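PDB 6YP4: adenylate cyclase from Hippeastrum hybrid cultivar, which hydrolyses triphosphates as its dominant activity, although it was named as a putative adenylyl cyclase, and has a CYTH fold. Local coordinates for residues 30-35 with 135-140; 53-58 with 90-95; 60-65 with 84-89. All blocks are in the same frame, centred on the assembly; numbering follows the deposited sequence.

In the fold
Contacts 1 and 3 are antiparallel strand pairs of one curled sheet, whereas contact 2 sets a helix against that sheet. Contact 1 ties strand 26-39 to strand 127-141, and its polar side chains lead to the bound nucleotide analogue; its centre lies about 9 Å from that of the chain. In contact 2, the buried one, strand 49-56 serves both sides: Arg54 reaches the phosphates, while Ile53 and Phe55 form a largely apolar seam against helix 88-96. Contact 3 shares that helix, about 6 Å from contact 2 between centres. Like contact 1 it is partly buried, with waters and charged residues at its margin. His30 of contact 1 meets Glu85 of contact 3 between subunits.

Contact 1. Residues 30-35 with 135-140; sequences HLQHNL and NVRAVY. With GCP (phosphomethylphosphonic acid guanylate ester), chain B.
Gln32 and Asn135 face each other as a hydrogen-bonded antiparallel pair in the curled sheet of the CYTH fold, whose sheet encloses the triphosphate tunnel, with Arg137 of strand 127-141 reaching the ligand. Their side chains run side by side in the same direction. CB of Gln32 rests against Asn135 O, as does CG, set anti to the carbonyl carbon (chi1 -40°). The chain then continues extended to the amide. There OE1 accepts from Asn135 ND2 at 3.1 Å, with the donor above the carbonyl plane, and the two amides are turned 48° apart. Asn135 OD1 is hydrogen-bonded to Thr153 OG1. Gln32 OE1 also sits 3.9 Å above the centre of the Arg137 guanidinium, and NE2 packs 3.7 Å from Arg137 NH1. An alanine in place of Gln32 would probably leave this guanidinium face without its amide cover and Asn135 ND2 without one of its acceptors, although Asp151 would still hold ND2.

Gln32 and Asn135, and likewise His30 and Arg137, are hydrogen-bonded in both directions through their backbones. On the other face Leu31 CD1 touches Val136 CG2 at 4.1 Å, a thin apolar contact. The imidazole of His30 turns elsewhere, ND1 to Asp57 and NE2 to Glu85 of the second subunit.

Arg137 bends at chi3 (-60°), and its NE is held in a salt bridge to Asp151, which would limit the rotation of the group. Its two terminal nitrogens converge on one oxygen of the middle phosphorus: both donate to O2B of the GTP analogue, NH1 at 3.0 Å and NH2 at 3.2 Å.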
loop_
_atom_site.group_PDB
_atom_site.type_symbol
_atom_site.label_atom_id
_atom_site.label_comp_id
_atom_site.label_asym_id
_atom_site.label_seq_id
_atom_site.Cartn_x
_atom_site.Cartn_y
_atom_site.Cartn_z
ATOM N N HIS A 30 1.426 -8.790 8.033
ATOM C CA HIS A 30 0.469 -8.356 9.037
ATOM C C HIS A 30 -0.697 -9.332 9.154
ATOM O O HIS A 30 -1.048 -10.033 8.204
ATOM C CB HIS A 30 -0.066 -6.962 8.720
ATOM C CG HIS A 30 0.968 -5.892 8.897
ATOM N ND1 HIS A 30 1.234 -5.312 10.118
ATOM C CD2 HIS A 30 1.856 -5.360 8.024
ATOM C CE1 HIS A 30 2.216 -4.436 9.980
ATOM N NE2 HIS A 30 2.602 -4.438 8.718
ATOM N N LEU A 31 -1.320 -9.295 10.331
ATOM C CA LEU A 31 -2.497 -10.080 10.684
ATOM C C LEU A 31 -3.760 -9.251 10.459
ATOM O O LEU A 31 -3.830 -8.097 10.886
ATOM C CB LEU A 31 -2.394 -10.513 12.148
ATOM C CG LEU A 31 -3.607 -11.214 12.731
ATOM C CD1 LEU A 31 -3.788 -12.512 11.982
ATOM C CD2 LEU A 31 -3.394 -11.472 14.207
ATOM N N GLN A 32 -4.741 -9.828 9.767
ATOM C CA GLN A 32 -6.026 -9.185 9.502
ATOM C C GLN A 32 -7.150 -10.020 10.099
ATOM O O GLN A 32 -7.136 -11.252 9.991
ATOM C CB GLN A 32 -6.274 -9.032 7.989
ATOM C CG GLN A 32 -5.018 -8.636 7.168
ATOM C CD GLN A 32 -5.289 -8.508 5.679
ATOM O OE1 GLN A 32 -5.843 -9.413 5.069
ATOM N NE2 GLN A 32 -4.908 -7.343 5.079
ATOM N N HIS A 33 -8.125 -9.355 10.723
ATOM C CA HIS A 33 -9.423 -9.966 11.020
ATOM C C HIS A 33 -10.489 -9.232 10.221
ATOM O O HIS A 33 -10.651 -8.013 10.364
ATOM C CB HIS A 33 -9.738 -9.942 12.524
ATOM C CG HIS A 33 -8.833 -10.810 13.354
ATOM N ND1 HIS A 33 -7.594 -10.393 13.796
ATOM C CD2 HIS A 33 -9.003 -12.069 13.852
ATOM C CE1 HIS A 33 -7.025 -11.362 14.489
ATOM N NE2 HIS A 33 -7.865 -12.389 14.552
ATOM N N ASN A 34 -11.192 -9.968 9.358
ATOM C CA ASN A 34 -12.201 -9.415 8.468
ATOM C C ASN A 34 -13.588 -9.715 9.028
ATOM O O ASN A 34 -13.929 -10.884 9.228
ATOM C CB ASN A 34 -12.065 -10.016 7.068
ATOM C CG ASN A 34 -10.690 -9.796 6.461
ATOM O OD1 ASN A 34 -10.296 -8.665 6.218
ATOM N ND2 ASN A 34 -9.988 -10.884 6.137
ATOM N N LEU A 35 -14.391 -8.679 9.267
ATOM C CA LEU A 35 -15.777 -8.868 9.684
ATOM C C LEU A 35 -16.737 -8.262 8.665
ATOM O O LEU A 35 -16.421 -7.266 8.007
ATOM C CB LEU A 35 -16.041 -8.263 11.057
ATOM C CG LEU A 35 -15.492 -9.081 12.219
ATOM C CD1 LEU A 35 -13.982 -8.943 12.345
ATOM C CD2 LEU A 35 -16.173 -8.650 13.489
ATOM N N ASN A 135 -6.748 -13.621 8.490
ATOM C CA ASN A 135 -5.856 -13.805 7.349
ATOM C C ASN A 135 -4.493 -13.202 7.665
ATOM O O ASN A 135 -4.415 -12.089 8.196
ATOM C CB ASN A 135 -6.451 -13.171 6.079
ATOM C CG ASN A 135 -5.565 -13.346 4.840
ATOM O OD1 ASN A 135 -5.484 -14.438 4.261
ATOM N ND2 ASN A 135 -4.934 -12.248 4.394
ATOM N N VAL A 136 -3.440 -13.961 7.378
ATOM C CA VAL A 136 -2.062 -13.491 7.464
ATOM C C VAL A 136 -1.605 -13.128 6.059
ATOM O O VAL A 136 -1.628 -13.969 5.158
ATOM C CB VAL A 136 -1.137 -14.545 8.084
ATOM C CG1 VAL A 136 0.309 -14.003 8.147
ATOM C CG2 VAL A 136 -1.613 -14.906 9.471
ATOM N N ARG A 137 -1.179 -11.880 5.866
ATOM C CA ARG A 137 -0.810 -11.386 4.546
ATOM C C ARG A 137 0.634 -10.916 4.574
ATOM O O ARG A 137 0.978 -10.015 5.347
ATOM C CB ARG A 137 -1.735 -10.247 4.093
ATOM C CG ARG A 137 -1.208 -9.455 2.886
ATOM C CD ARG A 137 -2.325 -8.638 2.261
ATOM N NE ARG A 137 -3.434 -9.475 1.783
ATOM C CZ ARG A 137 -4.614 -8.996 1.385
ATOM N NH1 ARG A 137 -4.852 -7.691 1.414
ATOM N NH2 ARG A 137 -5.566 -9.812 0.962
ATOM N N ALA A 138 1.457 -11.519 3.718
ATOM C CA ALA A 138 2.844 -11.144 3.502
ATOM C C ALA A 138 2.927 -10.400 2.177
ATOM O O ALA A 138 2.415 -10.886 1.164
ATOM C CB ALA A 138 3.741 -12.394 3.495
ATOM N N VAL A 139 3.535 -9.209 2.192
ATOM C CA VAL A 139 3.544 -8.304 1.044
ATOM C C VAL A 139 4.956 -8.223 0.490
ATOM O O VAL A 139 5.924 -8.120 1.250
ATOM C CB VAL A 139 3.047 -6.890 1.415
ATOM C CG1 VAL A 139 2.890 -6.009 0.164
ATOM C CG2 VAL A 139 1.755 -6.966 2.196
ATOM N N TYR A 140 5.061 -8.218 -0.844
ATOM C CA TYR A 140 6.330 -8.224 -1.561
ATOM C C TYR A 140 6.287 -7.183 -2.669
ATOM O O TYR A 140 5.280 -7.063 -3.373
ATOM C CB TYR A 140 6.620 -9.624 -2.169
ATOM C CG TYR A 140 6.578 -10.726 -1.137
ATOM C CD1 TYR A 140 5.384 -11.361 -0.803
ATOM C CD2 TYR A 140 7.732 -11.091 -0.451
ATOM C CE1 TYR A 140 5.352 -12.345 0.167
ATOM C CE2 TYR A 140 7.712 -12.056 0.522
ATOM C CZ TYR A 140 6.525 -12.696 0.813
ATOM O OH TYR A 140 6.522 -13.646 1.794
HETATM P PG GCP B . -8.821 -10.248 -1.679
HETATM O O1G GCP B . -8.434 -11.300 -2.676
HETATM O O2G GCP B . -8.454 -10.684 -0.278
HETATM O O3G GCP B . -10.304 -9.985 -1.771
HETATM C C3B GCP B . -7.900 -8.723 -2.085
HETATM P PB GCP B . -8.429 -7.389 -0.911
HETATM O O1B GCP B . -9.904 -7.424 -0.634
HETATM O O2B GCP B . -7.616 -7.439 0.359
HETATM O O3A GCP B . -8.091 -5.982 -1.692
HETATM P PA GCP B . -8.113 -4.570 -0.851
HETATM O O1A GCP B . -8.809 -3.550 -1.734
HETATM O O2A GCP B . -8.919 -4.799 0.410
HETATM O "O5'" GCP B . -6.539 -4.116 -0.441
HETATM C "C5'" GCP B . -5.451 -4.800 -1.048
HETATM C "C4'" GCP B . -5.379 -4.505 -2.607
HETATM O "O4'" GCP B . -5.552 -3.000 -2.978
HETATM C "C3'" GCP B . -4.218 -4.822 -3.037
HETATM O "O3'" GCP B . -4.332 -5.520 -4.302
HETATM C "C2'" GCP B . -3.319 -3.411 -3.144
HETATM O "O2'" GCP B . -2.455 -3.380 -4.341
HETATM C "C1'" GCP B . -4.107 -2.407 -3.092
HETATM N N9 GCP B . -3.777 -1.560 -1.877
HETATM C C8 GCP B . -4.453 -1.718 -0.733
HETATM N N7 GCP B . -3.973 -0.855 0.180
HETATM C C5 GCP B . -2.988 -0.155 -0.404
HETATM C C6 GCP B . -2.156 0.858 0.068
HETATM O O6 GCP B . -2.263 1.243 1.185
HETATM N N1 GCP B . -1.239 1.396 -0.736
HETATM C C2 GCP B . -1.117 0.955 -2.017
HETATM N N2 GCP B . -0.079 1.617 -2.804
HETATM N N3 GCP B . -1.927 -0.036 -2.479
HETATM C C4 GCP B . -2.863 -0.589 -1.671
#

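Contact 2. Residues 53-58 with 90-95. With GCP (phosphomethylphosphonic acid guanylate ester), chain B.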
loop_
_atom_site.group_PDB
_atom_site.type_symbol
_atom_site.label_atom_id
_atom_site.label_comp_id
_atom_site.label_asym_id
_atom_site.label_seq_id
_atom_site.Cartn_x
_atom_site.Cartn_y
_atom_site.Cartn_z
ATOM N N ILE A 53 -15.528 -4.699 7.558
ATOM C CA ILE A 53 -14.655 -3.941 8.451
ATOM C C ILE A 53 -13.459 -4.828 8.783
ATOM O O ILE A 53 -13.616 -5.922 9.343
ATOM C CB ILE A 53 -15.391 -3.465 9.713
ATOM C CG1 ILE A 53 -16.528 -2.487 9.346
ATOM C CG2 ILE A 53 -14.419 -2.777 10.689
ATOM C CD1 ILE A 53 -17.313 -1.972 10.555
ATOM N N ARG A 54 -12.266 -4.385 8.394
ATOM C CA ARG A 54 -11.038 -5.154 8.590
ATOM C C ARG A 54 -10.192 -4.521 9.684
ATOM O O ARG A 54 -9.906 -3.316 9.643
ATOM C CB ARG A 54 -10.228 -5.250 7.293
ATOM C CG ARG A 54 -8.772 -5.738 7.498
ATOM C CD ARG A 54 -8.011 -5.822 6.171
ATOM N NE ARG A 54 -8.518 -6.845 5.249
ATOM C CZ ARG A 54 -8.260 -6.843 3.944
ATOM N NH1 ARG A 54 -7.528 -5.861 3.422
ATOM N NH2 ARG A 54 -8.746 -7.800 3.157
ATOM N N PHE A 55 -9.763 -5.342 10.639
ATOM C CA PHE A 55 -8.867 -4.919 11.707
ATOM C C PHE A 55 -7.477 -5.487 11.455
ATOM O O PHE A 55 -7.345 -6.676 11.144
ATOM C CB PHE A 55 -9.397 -5.390 13.069
ATOM C CG PHE A 55 -10.749 -4.835 13.414
ATOM C CD1 PHE A 55 -10.885 -3.542 13.882
ATOM C CD2 PHE A 55 -11.881 -5.608 13.274
ATOM C CE1 PHE A 55 -12.138 -3.025 14.195
ATOM C CE2 PHE A 55 -13.135 -5.100 13.580
ATOM C CZ PHE A 55 -13.265 -3.815 14.045
ATOM N N TYR A 56 -6.446 -4.641 11.572
ATOM C CA TYR A 56 -5.054 -5.059 11.412
ATOM C C TYR A 56 -4.408 -5.233 12.783
ATOM O O TYR A 56 -4.543 -4.364 13.653
ATOM C CB TYR A 56 -4.236 -4.041 10.586
ATOM C CG TYR A 56 -4.552 -4.030 9.081
ATOM C CD1 TYR A 56 -5.672 -3.383 8.591
ATOM C CD2 TYR A 56 -3.718 -4.660 8.166
ATOM C CE1 TYR A 56 -5.960 -3.358 7.230
ATOM C CE2 TYR A 56 -3.995 -4.632 6.793
ATOM C CZ TYR A 56 -5.118 -3.978 6.337
ATOM O OH TYR A 56 -5.413 -3.952 4.982
ATOM N N ASP A 57 -3.716 -6.363 12.965
ATOM C CA ASP A 57 -2.910 -6.693 14.156
ATOM C C ASP A 57 -3.766 -6.476 15.401
ATOM O O ASP A 57 -4.897 -6.981 15.462
ATOM C CB ASP A 57 -1.608 -5.899 14.128
ATOM C CG ASP A 57 -0.779 -6.198 12.918
ATOM O OD1 ASP A 57 -0.902 -7.315 12.380
ATOM O OD2 ASP A 57 0.001 -5.322 12.504
ATOM N N ALA A 58 -3.287 -5.738 16.395
ATOM C CA ALA A 58 -3.996 -5.591 17.655
ATOM C C ALA A 58 -4.762 -4.269 17.650
ATOM O O ALA A 58 -4.456 -3.326 18.376
ATOM C CB ALA A 58 -3.020 -5.684 18.822
ATOM N N ILE A 90 -14.142 3.126 16.386
ATOM C CA ILE A 90 -15.479 3.156 15.801
ATOM C C ILE A 90 -15.797 1.815 15.150
ATOM O O ILE A 90 -16.900 1.282 15.314
ATOM C CB ILE A 90 -15.616 4.310 14.791
ATOM C CG1 ILE A 90 -15.450 5.666 15.476
ATOM C CG2 ILE A 90 -16.972 4.246 14.066
ATOM C CD1 ILE A 90 -15.323 6.828 14.489
ATOM N N GLY A 91 -14.842 1.258 14.390
ATOM C CA GLY A 91 -15.026 -0.088 13.849
ATOM C C GLY A 91 -15.438 -1.096 14.905
ATOM O O GLY A 91 -16.310 -1.942 14.664
ATOM N N GLN A 92 -14.826 -1.019 16.093
ATOM C CA GLN A 92 -15.194 -1.934 17.175
ATOM C C GLN A 92 -16.578 -1.624 17.736
ATOM O O GLN A 92 -17.323 -2.548 18.095
ATOM C CB GLN A 92 -14.150 -1.892 18.291
ATOM C CG GLN A 92 -12.775 -2.511 17.930
ATOM C CD GLN A 92 -12.817 -4.027 17.811
ATOM O OE1 GLN A 92 -13.816 -4.652 18.139
ATOM N NE2 GLN A 92 -11.718 -4.625 17.379
ATOM N N GLU A 93 -16.934 -0.336 17.843
ATOM C CA GLU A 93 -18.276 0.029 18.302
ATOM C C GLU A 93 -19.337 -0.477 17.335
ATOM O O GLU A 93 -20.423 -0.903 17.754
ATOM C CB GLU A 93 -18.425 1.550 18.455
ATOM C CG GLU A 93 -17.373 2.278 19.285
ATOM C CD GLU A 93 -17.686 3.773 19.473
ATOM O OE1 GLU A 93 -17.778 4.228 20.629
ATOM O OE2 GLU A 93 -17.841 4.490 18.460
ATOM N N VAL A 94 -19.061 -0.382 16.032
ATOM C CA VAL A 94 -19.962 -0.949 15.035
ATOM C C VAL A 94 -20.103 -2.445 15.247
ATOM O O VAL A 94 -21.210 -2.993 15.200
ATOM C CB VAL A 94 -19.467 -0.640 13.615
ATOM C CG1 VAL A 94 -20.254 -1.460 12.612
ATOM C CG2 VAL A 94 -19.622 0.842 13.319
ATOM N N THR A 95 -18.986 -3.131 15.470
ATOM C CA THR A 95 -19.055 -4.565 15.711
ATOM C C THR A 95 -19.906 -4.876 16.936
ATOM O O THR A 95 -20.720 -5.807 16.913
ATOM C CB THR A 95 -17.644 -5.136 15.860
ATOM O OG1 THR A 95 -16.866 -4.792 14.710
ATOM C CG2 THR A 95 -17.693 -6.654 15.984
HETATM P PG GCP B . -8.821 -10.248 -1.679
HETATM O O1G GCP B . -8.434 -11.300 -2.676
HETATM O O2G GCP B . -8.454 -10.684 -0.278
HETATM O O3G GCP B . -10.304 -9.985 -1.771
HETATM C C3B GCP B . -7.900 -8.723 -2.085
HETATM P PB GCP B . -8.429 -7.389 -0.911
HETATM O O1B GCP B . -9.904 -7.424 -0.634
HETATM O O2B GCP B . -7.616 -7.439 0.359
HETATM O O3A GCP B . -8.091 -5.982 -1.692
HETATM P PA GCP B . -8.113 -4.570 -0.851
HETATM O O1A GCP B . -8.809 -3.550 -1.734
HETATM O O2A GCP B . -8.919 -4.799 0.410
HETATM O "O5'" GCP B . -6.539 -4.116 -0.441
HETATM C "C5'" GCP B . -5.451 -4.800 -1.048
HETATM C "C4'" GCP B . -5.379 -4.505 -2.607
HETATM O "O4'" GCP B . -5.552 -3.000 -2.978
HETATM C "C3'" GCP B . -4.218 -4.822 -3.037
HETATM O "O3'" GCP B . -4.332 -5.520 -4.302
HETATM C "C2'" GCP B . -3.319 -3.411 -3.144
HETATM O "O2'" GCP B . -2.455 -3.380 -4.341
HETATM C "C1'" GCP B . -4.107 -2.407 -3.092
HETATM N N9 GCP B . -3.777 -1.560 -1.877
HETATM C C8 GCP B . -4.453 -1.718 -0.733
HETATM N N7 GCP B . -3.973 -0.855 0.180
HETATM C C5 GCP B . -2.988 -0.155 -0.404
HETATM C C6 GCP B . -2.156 0.858 0.068
HETATM O O6 GCP B . -2.263 1.243 1.185
HETATM N N1 GCP B . -1.239 1.396 -0.736
HETATM C C2 GCP B . -1.117 0.955 -2.017
HETATM N N2 GCP B . -0.079 1.617 -2.804
HETATM N N3 GCP B . -1.927 -0.036 -2.479
HETATM C C4 GCP B . -2.863 -0.589 -1.671
#
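Gly91 meets the rim of the Phe55 ring: CZ lies 3.6 Å from Gly91 C, with that carbon close to the ring plane. A CB on Gly91 would be tight against Phe55 CE1 and Ile53 CG2. Ile53 CG2 lies 4.2 Å from Gly91 CA.

Gln92 comes next and lays its amide over a face of the same ring. A bend at chi2 (-71°) brings CD over the ring, and the amide lies stacked, 20° from the ring plane, with NE2 3.6 Å above that plane and displaced toward the rim at CE1. NE2 is also bonded to Asn59, which would limit the rotation of the amide.

This is helix 88-96 packed on strand 49-56 of the CYTH sheet; the axes of 53-56 and 90-95 approach to 9.4 Å. Along the strand, Arg54 departs from the helix into the tunnel, where NH2 donates to O2B of the GTP analogue at 3.0 Å and NH1 donates to Tyr56 OH. The NE of Arg54 is hydrogen-bonded to Asn34 on the neighbouring strand.

One turn on, Val94 directs CG1 at Ile53 CD1, 3.6 Å away, and Met101, Leu104 and Leu105 extend the apolar cluster around it. Thr95 lies at the ring edge, its OG1 near the plane of Phe55 and 3.8 Å from CZ. That hydroxyl donates to Gly91 O at 2.9 Å. Thr95 N binds the same oxygen, the two donors arriving from opposite faces of the carbonyl plane.

Contact 3. Residues 60-65 with 84-89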
loop_
_atom_site.group_PDB
_atom_site.type_symbol
_atom_site.label_atom_id
_atom_site.label_comp_id
_atom_site.label_asym_id
_atom_site.label_seq_id
_atom_site.Cartn_x
_atom_site.Cartn_y
_atom_site.Cartn_z
ATOM N N ALA A 60 -4.736 -2.040 15.489
ATOM C CA ALA A 60 -3.790 -0.988 15.133
ATOM C C ALA A 60 -4.311 -0.096 14.009
ATOM O O ALA A 60 -4.054 1.115 14.000
ATOM C CB ALA A 60 -2.467 -1.629 14.726
ATOM N N LYS A 61 -5.024 -0.685 13.048
ATOM C CA LYS A 61 -5.525 -0.015 11.854
ATOM C C LYS A 61 -6.860 -0.660 11.475
ATOM O O LYS A 61 -7.084 -1.841 11.753
ATOM C CB LYS A 61 -4.482 -0.114 10.726
ATOM C CG LYS A 61 -5.009 0.059 9.324
ATOM C CD LYS A 61 -3.877 0.334 8.338
ATOM C CE LYS A 61 -3.195 -0.923 7.848
ATOM N NZ LYS A 61 -2.054 -0.565 6.939
ATOM N N CYS A 62 -7.765 0.129 10.889
ATOM C CA CYS A 62 -9.111 -0.330 10.541
ATOM C C CYS A 62 -9.500 0.214 9.175
ATOM O O CYS A 62 -9.319 1.410 8.905
ATOM C CB CYS A 62 -10.147 0.118 11.593
ATOM S SG CYS A 62 -11.831 -0.605 11.376
ATOM N N VAL A 63 -10.051 -0.644 8.320
ATOM C CA VAL A 63 -10.440 -0.253 6.967
ATOM C C VAL A 63 -11.877 -0.686 6.704
ATOM O O VAL A 63 -12.221 -1.863 6.887
ATOM C CB VAL A 63 -9.495 -0.850 5.900
ATOM C CG1 VAL A 63 -9.944 -0.416 4.491
ATOM C CG2 VAL A 63 -8.024 -0.426 6.149
ATOM N N LEU A 64 -12.708 0.253 6.248
ATOM C CA LEU A 64 -14.094 -0.019 5.865
ATOM C C LEU A 64 -14.198 -0.103 4.352
ATOM O O LEU A 64 -13.596 0.710 3.647
ATOM C CB LEU A 64 -15.029 1.075 6.402
ATOM C CG LEU A 64 -16.497 1.131 5.994
ATOM C CD1 LEU A 64 -17.267 0.005 6.704
ATOM C CD2 LEU A 64 -17.080 2.481 6.381
ATOM N N SER A 65 -14.955 -1.082 3.842
ATOM C CA SER A 65 -15.043 -1.214 2.390
ATOM C C SER A 65 -16.402 -1.730 1.942
ATOM O O SER A 65 -17.014 -2.578 2.601
ATOM C CB SER A 65 -13.962 -2.147 1.832
ATOM O OG SER A 65 -14.052 -3.444 2.376
ATOM N N GLU A 84 -11.956 2.945 2.776
ATOM C CA GLU A 84 -11.382 4.081 3.488
ATOM C C GLU A 84 -11.012 3.626 4.885
ATOM O O GLU A 84 -11.722 2.807 5.490
ATOM C CB GLU A 84 -12.364 5.265 3.562
ATOM C CG GLU A 84 -11.671 6.571 3.975
ATOM C CD GLU A 84 -12.577 7.775 4.005
ATOM O OE1 GLU A 84 -13.802 7.632 4.163
ATOM O OE2 GLU A 84 -12.043 8.877 3.798
ATOM N N GLU A 85 -9.881 4.125 5.371
ATOM C CA GLU A 85 -9.481 3.846 6.739
ATOM C C GLU A 85 -10.372 4.610 7.704
ATOM O O GLU A 85 -10.775 5.746 7.433
ATOM C CB GLU A 85 -8.016 4.220 6.968
ATOM C CG GLU A 85 -7.036 3.229 6.365
ATOM C CD GLU A 85 -5.611 3.425 6.857
ATOM O OE1 GLU A 85 -4.726 2.666 6.406
ATOM O OE2 GLU A 85 -5.369 4.341 7.680
ATOM N N ILE A 86 -10.706 3.964 8.831
ATOM C CA ILE A 86 -11.534 4.576 9.868
ATOM C C ILE A 86 -10.887 4.362 11.236
ATOM O O ILE A 86 -9.933 3.601 11.391
ATOM C CB ILE A 86 -12.984 4.033 9.867
ATOM C CG1 ILE A 86 -13.014 2.544 10.216
ATOM C CG2 ILE A 86 -13.657 4.272 8.532
ATOM C CD1 ILE A 86 -14.383 2.056 10.630
ATOM N N ASP A 87 -11.411 5.072 12.230
ATOM C CA ASP A 87 -10.899 4.967 13.599
ATOM C C ASP A 87 -11.217 3.549 14.108
ATOM O O ASP A 87 -12.387 3.169 14.119
ATOM C CB ASP A 87 -11.551 6.062 14.441
ATOM C CG ASP A 87 -11.183 6.013 15.914
ATOM O OD1 ASP A 87 -10.663 4.997 16.422
ATOM O OD2 ASP A 87 -11.429 7.040 16.568
ATOM N N PRO A 88 -10.207 2.751 14.479
ATOM C CA PRO A 88 -10.525 1.372 14.931
ATOM C C PRO A 88 -11.498 1.345 16.072
ATOM O O PRO A 88 -12.265 0.375 16.189
ATOM C CB PRO A 88 -9.163 0.803 15.355
ATOM C CG PRO A 88 -8.140 1.682 14.621
ATOM C CD PRO A 88 -8.776 3.050 14.557
ATOM N N GLN A 89 -11.513 2.382 16.912
ATOM C CA GLN A 89 -12.470 2.388 18.007
ATOM C C GLN A 89 -13.891 2.385 17.473
ATOM O O GLN A 89 -14.764 1.707 18.030
ATOM C CB GLN A 89 -12.236 3.584 18.929
ATOM C CG GLN A 89 -10.911 3.531 19.704
ATOM C CD GLN A 89 -10.607 2.133 20.268
ATOM O OE1 GLN A 89 -9.492 1.620 20.130
ATOM N NE2 GLN A 89 -11.592 1.531 20.935
HETATM O O HOH W 1 -2.039 2.382 6.626
HETATM O O HOH W 2 -7.273 2.936 11.020
#
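Cys62 packs its thiol against the side chain of Ile86: SG, anti to the backbone N (chi1 -172°), meets Ile86 CG1 at 3.6 Å, while Cys62 CB faces the ring of Pro88 with CB to CB at 3.9 Å. The other branch of Ile86, CG2, rests on Leu64 CB. Ile53 and Phe55 of the adjoining strand continue this apolar face.

On the opposite face, the extended Glu85 side chain crosses those of Val63 and Lys61, and its CG touches Val63 CG2. In the conformer modelled here, Lys61 NZ and Glu85 OE1 are 4.2 Å apart, beyond a salt bridge, but a water joins them, accepting from NZ and donating to OE1 at 2.7 Å. OE2 of Glu85 turns to His30 of the second subunit, and Lys61 also makes a cation-pi contact with Tyr56.

Glu84 and Leu64 bond to each other in both directions through their backbones, Leu64 N to Glu84 O being 2.8 Å. Farther along, Ile86 N donates to Cys62 O from above the carbonyl plane (38° out of it). A second water bridges Cys62 N and Ile86 O, accepting from the first and donating to the second.

Asp87 then caps the helix, its OD1 accepting from Gln89 N at 2.8 Å, and Pro88 occupies the first turn. The arrangement is the open end of the antiparallel hairpin 61-73/76-86 of the CYTH sheet, its second strand passing through an N-cap into helix 88-96.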